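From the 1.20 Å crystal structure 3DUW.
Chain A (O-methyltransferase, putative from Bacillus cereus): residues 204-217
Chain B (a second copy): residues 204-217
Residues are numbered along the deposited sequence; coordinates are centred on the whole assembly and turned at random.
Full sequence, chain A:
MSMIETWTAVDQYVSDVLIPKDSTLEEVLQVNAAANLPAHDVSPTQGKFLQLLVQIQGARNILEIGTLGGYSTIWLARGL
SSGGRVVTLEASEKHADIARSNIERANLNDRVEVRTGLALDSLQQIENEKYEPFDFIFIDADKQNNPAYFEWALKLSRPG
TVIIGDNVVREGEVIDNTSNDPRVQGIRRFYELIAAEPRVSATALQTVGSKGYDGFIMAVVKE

Chain A 204-217: ALQTVGSKGYDGFI
Chain B, residues 204-217: ALQTVGSKGYDGFI

Symmetric dimers often join through the edge of a β-hairpin, and in the two copies of this putative O-methyltransferase the direct backbone pairing is two hydrogen bonds, with side chains packed around it. In each chain a strand already under way at 204 (phi/psi near -120/145) leads into a type I turn, A:Gly209 to A:Gly212 and likewise in chain B, and a return strand includes 214-217 and continues beyond. Within the hairpin, A:Leu205 N bonds A:Phe216 O and A:Phe216 N bonds A:Leu205 O, 3.0 Å each; A:Thr207 N bonds A:Asp214 O at 2.8 Å and A:Asp214 N bonds A:Thr207 O at 2.9 Å; chain B matches. A:Gly215 leaves room for the pairing: an ideal CB would lie 2.6 Å from A:Leu205 O.

The first strands meet antiparallel but steeply crossed, their N-to-C directions 114° apart. The register centres on A:Thr207 and B:Thr207, a non-hydrogen-bonded pair with CA atoms 4.2 Å apart. Beyond it, B:Val208 N donates to A:Gln206 O and A:Val208 N to B:Gln206 O, both at 3.1 Å. A:Gln206 N and B:Val208 O stand 4.2 Å apart, too far for a direct bond, and water 1 links them: it accepts from A:Gln206 N (2.8 Å) and lies 2.7 Å from B:Val208 O, placed to donate to it. Water 2 repeats this bridge between B:Gln206 N and A:Val208 O.

A:Gln206, A:Val208 and their B counterparts share one sheet face; A:Thr207 and B:Thr207 (chi1 p) occupy the other. Both valines are m, and A:Val208 CG1 lies 3.6 Å from B:Val208 CG1. Each CG2 reaches across to a tyrosine ring, A:Val208 CG2 to B:Tyr213 CE1 and B:Val208 CG2 to A:Tyr213 CE1, again 3.6 Å. The t tyrosine is tethered within its own chain, A:Tyr213 OH donating to A:Gln206 OE1 at 2.7 Å; A:Gln206 is m, t, with chi3 near 60°. A separate apolar contact, away from the valines, sets A:Leu205 CD1 (m, t) 3.8 Å from CE1 of B:Phe216 (chi1 p, chi2 -78°) and B:Leu205 CD1 3.7 Å from A:Phe216 CE1.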

# COMPACT_ATOMS: atom_id res chain seq x y z
N ALA A 204 -5.16 -7.57 -1.94
CA ALA A 204 -5.13 -6.81 -3.18
C ALA A 204 -6.03 -5.61 -3.02
O ALA A 204 -7.12 -5.71 -2.45
CB ALA A 204 -5.61 -7.67 -4.36
N LEU A 205 -5.56 -4.46 -3.49
CA LEU A 205 -6.35 -3.24 -3.44
C LEU A 205 -6.64 -2.82 -4.87
O LEU A 205 -5.78 -2.92 -5.75
CB LEU A 205 -5.61 -2.11 -2.72
CG LEU A 205 -5.30 -2.29 -1.23
CD1 LEU A 205 -4.64 -1.02 -0.69
CD2 LEU A 205 -6.58 -2.59 -0.46
N GLN A 206 -7.88 -2.40 -5.12
CA GLN A 206 -8.26 -1.92 -6.44
C GLN A 206 -7.96 -0.43 -6.40
O GLN A 206 -8.27 0.24 -5.41
CB GLN A 206 -9.76 -2.11 -6.68
CG GLN A 206 -10.26 -3.53 -6.48
CD GLN A 206 -11.75 -3.62 -6.72
OE1 GLN A 206 -12.23 -3.28 -7.80
NE2 GLN A 206 -12.48 -4.07 -5.72
N THR A 207 -7.35 0.09 -7.45
CA THR A 207 -7.02 1.50 -7.49
C THR A 207 -7.54 2.18 -8.74
O THR A 207 -7.80 1.53 -9.76
CB THR A 207 -5.49 1.74 -7.45
OG1 THR A 207 -4.89 1.27 -8.66
CG2 THR A 207 -4.87 1.03 -6.26
N VAL A 208 -7.72 3.49 -8.65
CA VAL A 208 -8.12 4.28 -9.80
C VAL A 208 -7.18 5.47 -9.82
O VAL A 208 -6.58 5.82 -8.81
CB VAL A 208 -9.59 4.77 -9.73
CG1 VAL A 208 -10.53 3.58 -9.86
CG2 VAL A 208 -9.86 5.54 -8.45
N GLY A 209 -7.02 6.07 -10.99
CA GLY A 209 -6.13 7.20 -11.11
C GLY A 209 -5.90 7.49 -12.58
O GLY A 209 -6.70 7.08 -13.42
N SER A 210 -4.81 8.17 -12.88
CA SER A 210 -4.49 8.53 -14.25
C SER A 210 -4.40 7.37 -15.23
O SER A 210 -4.59 7.56 -16.44
CB SER A 210 -3.18 9.33 -14.29
OG SER A 210 -2.11 8.59 -13.74
N LYS A 211 -4.12 6.16 -14.74
CA LYS A 211 -4.01 4.99 -15.61
C LYS A 211 -5.33 4.24 -15.74
O LYS A 211 -5.42 3.26 -16.47
CB LYS A 211 -2.92 4.04 -15.10
CG LYS A 211 -1.52 4.63 -15.16
CD LYS A 211 -0.45 3.61 -14.82
CE LYS A 211 -0.40 2.47 -15.82
NZ LYS A 211 0.77 1.57 -15.56
N GLY A 212 -6.35 4.71 -15.03
CA GLY A 212 -7.63 4.04 -15.10
C GLY A 212 -7.92 3.20 -13.87
O GLY A 212 -7.37 3.42 -12.79
N TYR A 213 -8.79 2.21 -14.06
CA TYR A 213 -9.22 1.32 -13.00
C TYR A 213 -8.42 0.02 -13.06
O TYR A 213 -8.52 -0.74 -14.03
CB TYR A 213 -10.72 1.09 -13.16
CG TYR A 213 -11.35 -0.04 -12.38
CD1 TYR A 213 -10.94 -0.35 -11.08
CD2 TYR A 213 -12.40 -0.77 -12.94
CE1 TYR A 213 -11.56 -1.37 -10.36
CE2 TYR A 213 -13.02 -1.78 -12.23
CZ TYR A 213 -12.60 -2.08 -10.95
OH TYR A 213 -13.22 -3.10 -10.28
N ASP A 214 -7.61 -0.23 -12.03
CA ASP A 214 -6.77 -1.42 -11.97
C ASP A 214 -6.54 -1.78 -10.50
O ASP A 214 -7.44 -1.63 -9.68
CB ASP A 214 -5.43 -1.14 -12.68
CG ASP A 214 -4.84 -2.38 -13.33
OD1 ASP A 214 -5.15 -3.51 -12.90
OD2 ASP A 214 -4.03 -2.21 -14.27
N GLY A 215 -5.35 -2.26 -10.17
CA GLY A 215 -5.09 -2.64 -8.80
C GLY A 215 -3.81 -3.44 -8.65
O GLY A 215 -3.18 -3.81 -9.64
N PHE A 216 -3.44 -3.72 -7.41
CA PHE A 216 -2.22 -4.46 -7.14
C PHE A 216 -2.35 -5.43 -5.99
O PHE A 216 -3.20 -5.28 -5.10
CB PHE A 216 -1.06 -3.51 -6.84
CG PHE A 216 -1.19 -2.77 -5.53
CD1 PHE A 216 -2.04 -1.67 -5.42
CD2 PHE A 216 -0.48 -3.19 -4.41
CE1 PHE A 216 -2.18 -1.00 -4.20
CE2 PHE A 216 -0.61 -2.53 -3.19
CZ PHE A 216 -1.46 -1.43 -3.09
N ILE A 217 -1.49 -6.45 -6.02
CA ILE A 217 -1.42 -7.44 -4.97
C ILE A 217 -0.16 -7.14 -4.16
O ILE A 217 0.87 -6.75 -4.70
CB ILE A 217 -1.29 -8.87 -5.56
CG1 ILE A 217 -2.68 -9.43 -5.87
CG2 ILE A 217 -0.54 -9.78 -4.59
CD1 ILE A 217 -2.66 -10.69 -6.73
N ALA B 204 -0.41 9.04 -2.08
CA ALA B 204 -1.79 8.69 -1.81
C ALA B 204 -2.29 7.87 -2.99
O ALA B 204 -2.00 8.19 -4.14
CB ALA B 204 -2.64 9.94 -1.65
N LEU B 205 -3.01 6.80 -2.69
CA LEU B 205 -3.59 5.95 -3.72
C LEU B 205 -5.10 6.06 -3.59
O LEU B 205 -5.64 6.03 -2.48
CB LEU B 205 -3.17 4.49 -3.54
CG LEU B 205 -1.69 4.14 -3.71
CD1 LEU B 205 -1.54 2.63 -3.67
CD2 LEU B 205 -1.17 4.68 -5.03
N GLN B 206 -5.76 6.21 -4.73
CA GLN B 206 -7.21 6.24 -4.77
C GLN B 206 -7.63 4.81 -4.86
O GLN B 206 -7.08 4.04 -5.65
CB GLN B 206 -7.72 7.00 -5.99
CG GLN B 206 -7.27 8.44 -6.07
CD GLN B 206 -7.79 9.10 -7.33
OE1 GLN B 206 -8.99 9.27 -7.51
NE2 GLN B 206 -6.88 9.46 -8.23
N THR B 207 -8.62 4.42 -4.08
CA THR B 207 -9.06 3.03 -4.10
C THR B 207 -10.56 2.90 -4.36
O THR B 207 -11.33 3.83 -4.15
CB THR B 207 -8.70 2.39 -2.74
OG1 THR B 207 -9.41 3.06 -1.69
CG2 THR B 207 -7.19 2.48 -2.49
N VAL B 208 -10.97 1.74 -4.87
CA VAL B 208 -12.38 1.45 -5.06
C VAL B 208 -12.59 0.06 -4.48
O VAL B 208 -11.64 -0.71 -4.33
CB VAL B 208 -12.84 1.50 -6.53
CG1 VAL B 208 -12.73 2.93 -7.05
CG2 VAL B 208 -12.04 0.55 -7.39
N GLY B 209 -13.83 -0.25 -4.13
CA GLY B 209 -14.12 -1.55 -3.55
C GLY B 209 -15.50 -1.51 -2.94
O GLY B 209 -16.32 -0.67 -3.30
N SER B 210 -15.75 -2.42 -1.99
CA SER B 210 -17.06 -2.50 -1.36
C SER B 210 -17.50 -1.23 -0.63
O SER B 210 -18.70 -1.03 -0.42
CB SER B 210 -17.10 -3.68 -0.39
OG SER B 210 -16.18 -3.52 0.67
N LYS B 211 -16.56 -0.38 -0.25
CA LYS B 211 -16.93 0.85 0.45
C LYS B 211 -17.10 2.02 -0.50
O LYS B 211 -17.49 3.11 -0.08
CB LYS B 211 -15.88 1.20 1.51
CG LYS B 211 -15.73 0.14 2.60
CD LYS B 211 -15.78 0.73 4.01
CE LYS B 211 -14.88 1.94 4.18
NZ LYS B 211 -14.53 2.22 5.60
N GLY B 212 -16.83 1.80 -1.78
CA GLY B 212 -16.97 2.87 -2.74
C GLY B 212 -15.64 3.42 -3.21
O GLY B 212 -14.61 2.75 -3.12
N TYR B 213 -15.68 4.66 -3.68
CA TYR B 213 -14.51 5.34 -4.20
C TYR B 213 -13.93 6.28 -3.15
O TYR B 213 -14.55 7.27 -2.76
CB TYR B 213 -14.92 6.09 -5.48
CG TYR B 213 -13.98 7.15 -5.99
CD1 TYR B 213 -12.60 6.96 -6.00
CD2 TYR B 213 -14.48 8.33 -6.53
CE1 TYR B 213 -11.74 7.93 -6.52
CE2 TYR B 213 -13.64 9.30 -7.05
CZ TYR B 213 -12.27 9.10 -7.04
OH TYR B 213 -11.45 10.06 -7.56
N ASP B 214 -12.73 5.94 -2.67
CA ASP B 214 -12.06 6.72 -1.64
C ASP B 214 -10.55 6.59 -1.83
O ASP B 214 -10.08 6.52 -2.96
CB ASP B 214 -12.48 6.21 -0.25
CG ASP B 214 -12.49 7.29 0.81
OD1 ASP B 214 -11.78 8.31 0.65
OD2 ASP B 214 -13.19 7.12 1.82
N GLY B 215 -9.79 6.55 -0.74
CA GLY B 215 -8.35 6.44 -0.89
C GLY B 215 -7.63 6.67 0.42
O GLY B 215 -8.24 7.03 1.43
N PHE B 216 -6.32 6.46 0.40
CA PHE B 216 -5.51 6.63 1.60
C PHE B 216 -4.15 7.23 1.32
O PHE B 216 -3.61 7.13 0.21
CB PHE B 216 -5.31 5.28 2.31
CG PHE B 216 -4.43 4.31 1.55
CD1 PHE B 216 -4.92 3.60 0.46
CD2 PHE B 216 -3.10 4.12 1.93
CE1 PHE B 216 -4.10 2.70 -0.23
CE2 PHE B 216 -2.28 3.23 1.25
CZ PHE B 216 -2.78 2.52 0.16
N ILE B 217 -3.61 7.87 2.35
CA ILE B 217 -2.29 8.46 2.31
C ILE B 217 -1.36 7.52 3.08
O ILE B 217 -1.73 6.97 4.12
CB ILE B 217 -2.27 9.85 3.01
CG1 ILE B 217 -2.70 10.93 2.03
CG2 ILE B 217 -0.87 10.15 3.57
CD1 ILE B 217 -2.98 12.27 2.68
O HOH W 1 -9.58 -1.76 -2.96
O HOH W 2 -4.44 5.67 -7.14